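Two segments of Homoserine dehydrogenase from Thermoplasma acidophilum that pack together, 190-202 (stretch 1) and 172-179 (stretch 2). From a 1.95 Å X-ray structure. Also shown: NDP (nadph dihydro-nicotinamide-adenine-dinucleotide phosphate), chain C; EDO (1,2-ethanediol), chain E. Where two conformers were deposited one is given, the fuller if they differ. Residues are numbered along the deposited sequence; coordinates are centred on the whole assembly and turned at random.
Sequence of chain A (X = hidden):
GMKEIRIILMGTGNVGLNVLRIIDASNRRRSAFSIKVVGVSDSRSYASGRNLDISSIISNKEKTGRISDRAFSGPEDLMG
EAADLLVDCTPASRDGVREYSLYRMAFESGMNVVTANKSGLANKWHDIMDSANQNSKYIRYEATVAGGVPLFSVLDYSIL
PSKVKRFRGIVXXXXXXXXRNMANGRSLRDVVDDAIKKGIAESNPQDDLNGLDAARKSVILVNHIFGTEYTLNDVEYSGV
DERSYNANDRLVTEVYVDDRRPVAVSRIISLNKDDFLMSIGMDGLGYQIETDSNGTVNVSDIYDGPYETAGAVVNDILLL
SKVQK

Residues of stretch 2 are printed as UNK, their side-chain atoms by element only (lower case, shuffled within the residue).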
# COMPACT_ATOMS: atom_id res chain seq x y z
N ASP A 190 -27.52 18.50 -12.21
CA ASP A 190 -27.29 18.60 -10.77
C ASP A 190 -26.07 17.81 -10.30
O ASP A 190 -25.27 18.30 -9.45
CB ASP A 190 -28.50 18.10 -10.03
CG ASP A 190 -29.66 19.08 -10.08
OD1 ASP A 190 -29.54 20.18 -10.67
OD2 ASP A 190 -30.72 18.69 -9.53
N VAL A 191 -25.92 16.61 -10.83
CA VAL A 191 -24.82 15.76 -10.44
C VAL A 191 -23.52 16.36 -10.96
O VAL A 191 -22.54 16.50 -10.21
CB VAL A 191 -24.97 14.31 -10.96
CG1 VAL A 191 -23.81 13.42 -10.38
CG2 VAL A 191 -26.35 13.72 -10.62
N VAL A 192 -23.49 16.74 -12.24
CA VAL A 192 -22.27 17.37 -12.80
C VAL A 192 -21.87 18.61 -11.96
O VAL A 192 -20.68 18.83 -11.68
CB VAL A 192 -22.44 17.77 -14.30
CG1 VAL A 192 -21.36 18.74 -14.75
CG2 VAL A 192 -22.48 16.48 -15.20
N ASP A 193 -22.87 19.38 -11.52
CA ASP A 193 -22.63 20.57 -10.68
C ASP A 193 -21.93 20.13 -9.39
O ASP A 193 -20.92 20.70 -8.99
CB ASP A 193 -23.96 21.26 -10.41
CG ASP A 193 -23.85 22.50 -9.49
OD1 ASP A 193 -22.90 23.26 -9.59
OD2 ASP A 193 -24.78 22.74 -8.70
N ASP A 194 -22.45 19.08 -8.74
CA ASP A 194 -21.81 18.56 -7.56
C ASP A 194 -20.40 18.04 -7.82
O ASP A 194 -19.53 18.24 -6.99
CB ASP A 194 -22.61 17.44 -6.92
CG ASP A 194 -23.84 17.95 -6.20
OD1 ASP A 194 -23.85 19.13 -5.81
OD2 ASP A 194 -24.78 17.15 -6.05
N ALA A 195 -20.19 17.32 -8.92
CA ALA A 195 -18.84 16.82 -9.24
C ALA A 195 -17.81 17.96 -9.42
O ALA A 195 -16.66 17.86 -8.99
CB ALA A 195 -18.87 15.92 -10.49
N ILE A 196 -18.23 19.05 -10.07
CA ILE A 196 -17.41 20.23 -10.26
C ILE A 196 -17.12 20.87 -8.90
O ILE A 196 -16.00 21.24 -8.63
CB ILE A 196 -18.06 21.24 -11.26
CG1 ILE A 196 -18.10 20.61 -12.67
CG2 ILE A 196 -17.32 22.54 -11.27
CD1 ILE A 196 -18.82 21.44 -13.69
N LYS A 197 -18.14 20.99 -8.06
CA LYS A 197 -17.97 21.51 -6.70
C LYS A 197 -16.98 20.68 -5.90
O LYS A 197 -16.14 21.24 -5.23
CB LYS A 197 -19.31 21.59 -5.98
CG LYS A 197 -20.14 22.77 -6.42
CD LYS A 197 -21.57 22.72 -5.85
CE LYS A 197 -22.33 24.02 -6.19
NZ LYS A 197 -23.76 24.01 -5.76
N LYS A 198 -17.07 19.35 -5.98
CA LYS A 198 -16.09 18.49 -5.34
C LYS A 198 -14.69 18.60 -5.95
O LYS A 198 -13.68 18.36 -5.27
CB LYS A 198 -16.53 17.02 -5.43
CG LYS A 198 -17.73 16.65 -4.62
CD LYS A 198 -17.71 15.15 -4.16
CE LYS A 198 -17.44 14.15 -5.29
NZ LYS A 198 -17.70 12.69 -4.87
N GLY A 199 -14.63 18.96 -7.23
CA GLY A 199 -13.36 19.12 -7.91
C GLY A 199 -12.88 17.89 -8.63
O GLY A 199 -11.72 17.86 -9.04
N ILE A 200 -13.77 16.91 -8.84
CA ILE A 200 -13.41 15.63 -9.44
C ILE A 200 -13.66 15.54 -10.96
O ILE A 200 -13.17 14.63 -11.57
CB ILE A 200 -14.15 14.40 -8.77
CG1 ILE A 200 -15.66 14.50 -8.94
CG2 ILE A 200 -13.72 14.23 -7.25
CD1 ILE A 200 -16.53 13.22 -8.55
N ALA A 201 -14.42 16.44 -11.55
CA ALA A 201 -14.73 16.37 -12.98
C ALA A 201 -13.51 16.75 -13.79
O ALA A 201 -12.74 17.63 -13.38
CB ALA A 201 -15.86 17.32 -13.31
N GLU A 202 -13.34 16.13 -14.95
CA GLU A 202 -12.27 16.45 -15.86
C GLU A 202 -12.48 17.82 -16.44
O GLU A 202 -13.62 18.28 -16.57
CB GLU A 202 -12.26 15.43 -16.99
CG GLU A 202 -11.71 14.08 -16.58
CD GLU A 202 -10.21 14.11 -16.50
OE1 GLU A 202 -9.55 13.93 -17.56
OE2 GLU A 202 -9.70 14.33 -15.38
N UNK A 172 -12.67 5.55 -11.78
CA UNK A 172 -13.02 6.80 -12.51
C UNK A 172 -14.20 7.37 -11.71
O UNK A 172 -15.27 6.80 -11.69
o UNK A 172 -13.66 7.68 -14.76
c UNK A 172 -13.39 6.51 -13.98
N UNK A 173 -13.95 8.50 -11.05
CA UNK A 173 -14.91 9.09 -10.12
C UNK A 173 -16.20 9.58 -10.76
O UNK A 173 -17.28 8.99 -10.55
c UNK A 173 -14.27 10.25 -9.38
o UNK A 173 -13.24 9.83 -8.54
N UNK A 174 -16.07 10.64 -11.56
CA UNK A 174 -17.26 11.36 -12.06
C UNK A 174 -18.30 10.45 -12.73
O UNK A 174 -19.50 10.56 -12.42
c UNK A 174 -16.86 12.56 -12.95
c UNK A 174 -18.12 13.30 -13.55
o UNK A 174 -16.12 13.47 -12.16
N UNK A 175 -17.87 9.53 -13.59
CA UNK A 175 -18.84 8.63 -14.26
C UNK A 175 -19.57 7.79 -13.22
O UNK A 175 -20.77 7.57 -13.32
c UNK A 175 -18.17 7.76 -15.37
c UNK A 175 -18.76 6.55 -17.60
c UNK A 175 -19.23 7.03 -16.21
c UNK A 175 -17.10 6.83 -14.78
N UNK A 176 -18.87 7.37 -12.18
CA UNK A 176 -19.50 6.56 -11.17
C UNK A 176 -20.47 7.35 -10.29
O UNK A 176 -21.56 6.90 -9.95
c UNK A 176 -18.43 5.82 -10.36
c UNK A 176 -18.13 4.47 -10.95
n UNK A 176 -16.94 4.32 -11.59
o UNK A 176 -18.96 3.56 -10.87
N UNK A 177 -20.06 8.56 -9.95
CA UNK A 177 -20.86 9.48 -9.17
C UNK A 177 -22.12 9.78 -9.93
O UNK A 177 -23.25 9.81 -9.37
c UNK A 177 -21.43 13.95 -7.49
c UNK A 177 -21.01 12.43 -5.71
c UNK A 177 -20.55 11.49 -6.63
c UNK A 177 -20.55 11.76 -7.98
o UNK A 177 -21.83 14.55 -5.18
c UNK A 177 -20.02 10.75 -8.96
c UNK A 177 -21.43 13.65 -6.14
c UNK A 177 -20.97 13.02 -8.40
N UNK A 178 -21.95 10.01 -11.24
CA UNK A 178 -23.12 10.31 -12.12
C UNK A 178 -24.09 9.15 -12.16
O UNK A 178 -25.27 9.33 -11.96
c UNK A 178 -22.68 10.66 -13.57
c UNK A 178 -22.08 12.08 -13.62
c UNK A 178 -23.84 10.53 -14.54
N UNK A 179 -23.60 7.96 -12.43
CA UNK A 179 -24.45 6.76 -12.48
C UNK A 179 -25.17 6.56 -11.15
O UNK A 179 -26.37 6.37 -11.10
c UNK A 179 -23.09 5.56 -14.28
c UNK A 179 -23.57 5.50 -12.82
c UNK A 179 -22.03 4.51 -14.61
c UNK A 179 -24.32 4.21 -12.58
PA NDP C . -7.78 21.95 -13.78
O1A NDP C . -8.46 22.37 -12.55
O2A NDP C . -8.47 22.26 -15.06
O5B NDP C . -6.31 22.59 -13.87
C5B NDP C . -5.43 22.49 -14.97
C4B NDP C . -4.25 23.43 -14.79
O4B NDP C . -3.41 23.42 -15.92
C3B NDP C . -4.69 24.90 -14.68
O3B NDP C . -3.74 25.66 -13.95
C2B NDP C . -4.73 25.34 -16.10
O2B NDP C . -4.61 26.73 -16.27
C1B NDP C . -3.48 24.68 -16.60
N9A NDP C . -3.44 24.44 -18.03
C8A NDP C . -4.44 24.18 -18.93
N7A NDP C . -3.86 23.96 -20.15
C5A NDP C . -2.53 24.07 -20.01
C6A NDP C . -1.52 23.96 -20.95
N6A NDP C . -1.75 23.40 -22.13
N1A NDP C . -0.26 24.13 -20.48
C2A NDP C . 0.03 24.44 -19.16
N3A NDP C . -0.97 24.55 -18.21
C4A NDP C . -2.24 24.36 -18.69
O3 NDP C . -7.48 20.37 -13.72
PN NDP C . -7.35 19.47 -12.39
O1N NDP C . -8.71 19.13 -11.89
O2N NDP C . -6.37 20.16 -11.50
O5D NDP C . -6.70 18.09 -12.96
C5D NDP C . -5.34 18.19 -13.39
C4D NDP C . -4.89 16.83 -13.91
O4D NDP C . -5.00 15.91 -12.85
C3D NDP C . -5.74 16.28 -15.02
O3D NDP C . -4.97 15.72 -16.09
C2D NDP C . -6.62 15.26 -14.34
O2D NDP C . -7.04 14.24 -15.20
C1D NDP C . -5.70 14.75 -13.25
N1N NDP C . -6.39 14.12 -12.14
C2N NDP C . -7.34 14.83 -11.45
C3N NDP C . -8.16 14.23 -10.50
C7N NDP C . -9.06 15.09 -9.70
O7N NDP C . -9.25 14.70 -8.39
N7N NDP C . -9.55 16.23 -10.15
C4N NDP C . -7.83 12.86 -9.93
C5N NDP C . -6.75 12.19 -10.74
C6N NDP C . -6.08 12.84 -11.77
P2B NDP C . -5.57 27.80 -15.54
O1X NDP C . -5.15 29.05 -16.26
O2X NDP C . -5.43 27.76 -13.99
O3X NDP C . -6.95 27.36 -15.93
C1 EDO E . -27.31 22.56 -10.41
O1 EDO E . -28.09 21.95 -11.44
C2 EDO E . -28.13 23.65 -9.70
O2 EDO E . -28.74 24.51 -10.67
O HOH W 1 -13.61 12.16 -13.05

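Position 172 carries one carbon and then one oxygen, which spells a short hydroxyl side chain, out of reach of stretch 1. This is Ser 172, a polar group that tolerates burial because its hydroxyl is hydrogen-bonded elsewhere in the structure.

Position 173 again has one carbon followed by one oxygen. Its CB lies 3.8 Å from Ile 200 CD1, so a small side chain faces the tip of a branched aliphatic one. This is Ser 173; its backbone O accepts the i+4 bond from the N of position 177, 2.9 Å away.

At 174 the first carbon bears one oxygen and one carbon, a beta-branched pattern, and the oxygen sits close to Ile 200 O and Ala 201 CA. This is Thr 174. Its OG1 is 3.2 Å from Ile 200 O and 3.3 Å from Ala 201 CA, a compact fit to the loop after the first helix. Water 1 also links the two backbones, accepting from Thr 174 N (3.3 Å) and donating to Ile 200 O (2.9 Å).

Position 175 has four carbons, forked at the first, one arm being two carbons long: Ile 175. It is buried but out of reach of stretch 1, as a purely hydrocarbon side chain can be without leaving a polar group unsatisfied.

Position 176, also remote from stretch 1, has two carbons; the second with its oxygen and nitrogen is a carboxamide, hence Asn 176. Its ND2 donates to Ser 172 O at 3.0 Å, tying back four residues.

Position 177 has one carbon, then a six-carbon ring bearing an oxygen; the side chain is a knob among Val 191, Asp 194, Ala 195 and Lys 198. This is Tyr 177, whose flat ring offers a face to the lysine: Lys 198 CE lies over it, 4.2 Å from the ring centroid, and NZ makes an off-centre cation-pi contact at 4.0 Å. Asp 194 CB meets the ring edge, 3.5 Å from Tyr 177 OH.

Position 178 has three carbons, one carrying the other two, with a methyl near Val 191 CG1. This is Val 178, short and branched; its CG2 packs 3.9 Å from Val 191 CG1.

Position 179 repeats the four-carbon fork with one longer arm, giving Ile 179, a hydrocarbon suited to its buried site, its CB pointing away from stretch 1.

The helices run roughly antiparallel, at 141°. Tyr 177 is a knob in a hole formed by four residues of the first helix, Val 191 and Val 178 close one end, and Thr 174 meets the Ile 200 loop at the other. No clear direct hydrogen bond crosses; packing, the aromatic contacts and one bridging water join the stretches.

Stretch 2 (172-179) SSTINYVI
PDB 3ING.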